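PDB 6JFW: PA0833-PD protein from Pseudomonas aeruginosa PAO1, which probably binds peptidoglycan through this periplasmic OmpA C-like domain, linking the outer membrane of the bacterium to its cell wall. Local coordinates for residues Thr73-Ser78 with Ala119-Ala124. Sequence-based numbering, arbitrary orientation.
Sequences TDSTGS and ASNSTA
The carboxamide of Asn121 lies against CB of Asp74 and the backbone N and side chain of Ser75, joining two loops of the OmpA C-like fold: one leads from strand 65-72 into helix 79-99, the other enters helix 124-130. This periplasmic domain has an enlarged peptidoglycan-binding pocket. Asp74 and Arg131 pair in a salt bridge through OD1 and NH2; they probably correspond to the conserved Asp and Arg with which OmpA-like relatives hold the diaminopimelate of the peptide stem.

Direct polar contact is slight. Ser75 N reaches Asn121 OD1 at 3.2 Å, but the N-H...O angle of 134° marks the bond as weak; Asn130 ND2 gives the same oxygen a second weak bond. The other end of the amide is bridged by water: Asn121 ND2 donates to it at 3.1 Å. The same water lies 3.0 Å from Thr73 O.

Close van der Waals contacts add to this. Ser75 OG lies 3.3 Å from both Asn121 CB and CG, while Asp74 CB approaches Asn121 OD1 to 3.4 Å. Asn121 CB points toward the facing loop, and CG, anti to the carbonyl carbon (chi1 -77°), sets the amide beside Ser75.

Turns shape both loops. Ser120 to Thr123 form a type I beta turn, within which Ser120 OG accepts from Ser122 N in an ST turn. Asp74 closes an Asx turn, its OD2 taking Thr76 N at 3.0 Å. That N meets OD2 on the anti side, 34° out of the carboxylate plane.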
loop_
_atom_site.group_PDB
_atom_site.type_symbol
_atom_site.label_atom_id
_atom_site.label_comp_id
_atom_site.label_asym_id
_atom_site.label_seq_id
_atom_site.Cartn_x
_atom_site.Cartn_y
_atom_site.Cartn_z
ATOM N N THR A 73 -7.177 7.352 -4.612
ATOM C CA THR A 73 -8.582 7.556 -4.298
ATOM C C THR A 73 -9.423 7.265 -5.533
ATOM O O THR A 73 -8.908 6.991 -6.622
ATOM C CB THR A 73 -8.869 8.987 -3.820
ATOM O OG1 THR A 73 -8.523 9.916 -4.856
ATOM C CG2 THR A 73 -8.080 9.309 -2.564
ATOM N N ASP A 74 -10.736 7.323 -5.340
ATOM C CA ASP A 74 -11.684 7.354 -6.443
ATOM C C ASP A 74 -11.721 8.776 -7.003
ATOM O O ASP A 74 -10.958 9.649 -6.583
ATOM C CB ASP A 74 -13.051 6.877 -5.968
ATOM C CG ASP A 74 -13.604 7.740 -4.857
ATOM O OD1 ASP A 74 -13.229 7.522 -3.686
ATOM O OD2 ASP A 74 -14.402 8.648 -5.155
ATOM N N SER A 75 -12.623 9.037 -7.945
ATOM C CA SER A 75 -12.649 10.316 -8.645
ATOM C C SER A 75 -13.700 11.281 -8.112
ATOM O O SER A 75 -13.861 12.368 -8.679
ATOM C CB SER A 75 -12.868 10.092 -10.143
ATOM O OG SER A 75 -14.162 9.578 -10.396
ATOM N N THR A 76 -14.419 10.922 -7.052
ATOM C CA THR A 76 -15.369 11.847 -6.446
ATOM C C THR A 76 -14.622 12.990 -5.771
ATOM O O THR A 76 -13.629 12.769 -5.068
ATOM C CB THR A 76 -16.259 11.113 -5.440
ATOM O OG1 THR A 76 -17.273 10.376 -6.135
ATOM C CG2 THR A 76 -16.914 12.084 -4.466
ATOM N N GLY A 77 -15.080 14.215 -6.000
ATOM C CA GLY A 77 -14.494 15.367 -5.348
ATOM C C GLY A 77 -13.359 15.992 -6.132
ATOM O O GLY A 77 -13.023 15.605 -7.257
ATOM N N SER A 78 -12.749 16.988 -5.495
ATOM C CA SER A 78 -11.706 17.778 -6.132
ATOM C C SER A 78 -10.418 16.980 -6.271
ATOM O O SER A 78 -10.071 16.156 -5.421
ATOM C CB SER A 78 -11.437 19.049 -5.327
ATOM O OG SER A 78 -10.127 19.534 -5.571
ATOM N N ALA A 119 -10.332 0.203 -11.272
ATOM C CA ALA A 119 -11.697 -0.196 -11.575
ATOM C C ALA A 119 -12.475 1.050 -11.970
ATOM O O ALA A 119 -11.969 2.172 -11.895
ATOM C CB ALA A 119 -12.348 -0.910 -10.386
ATOM N N SER A 120 -13.720 0.848 -12.390
ATOM C CA SER A 120 -14.522 1.956 -12.891
ATOM C C SER A 120 -15.008 2.832 -11.747
ATOM O O SER A 120 -15.530 2.334 -10.745
ATOM C CB SER A 120 -15.716 1.444 -13.691
ATOM O OG SER A 120 -16.458 2.530 -14.221
ATOM N N ASN A 121 -14.845 4.141 -11.908
ATOM C CA ASN A 121 -15.384 5.109 -10.965
ATOM C C ASN A 121 -16.882 5.327 -11.135
ATOM O O ASN A 121 -17.458 6.148 -10.413
ATOM C CB ASN A 121 -14.636 6.438 -11.109
ATOM C CG ASN A 121 -13.272 6.407 -10.447
ATOM O OD1 ASN A 121 -13.161 6.147 -9.250
ATOM N ND2 ASN A 121 -12.226 6.656 -11.226
ATOM N N SER A 122 -17.525 4.607 -12.058
ATOM C CA SER A 122 -18.957 4.740 -12.289
ATOM C C SER A 122 -19.801 3.870 -11.368
ATOM O O SER A 122 -21.014 4.093 -11.270
ATOM C CB SER A 122 -19.294 4.395 -13.744
ATOM O OG SER A 122 -18.704 5.319 -14.641
ATOM N N THR A 123 -19.203 2.885 -10.702
ATOM C CA THR A 123 -19.919 2.009 -9.786
ATOM C C THR A 123 -19.370 2.175 -8.377
ATOM O O THR A 123 -18.211 2.552 -8.184
ATOM C CB THR A 123 -19.813 0.538 -10.210
ATOM O OG1 THR A 123 -18.448 0.110 -10.125
ATOM C CG2 THR A 123 -20.311 0.354 -11.636
ATOM N N ALA A 124 -20.219 1.876 -7.390
ATOM C CA ALA A 124 -19.830 2.070 -5.996
ATOM C C ALA A 124 -18.684 1.147 -5.600
ATOM O O ALA A 124 -17.729 1.584 -4.947
ATOM C CB ALA A 124 -21.034 1.858 -5.078
HETATM O O HOH W 1 -9.754 7.254 -9.488
#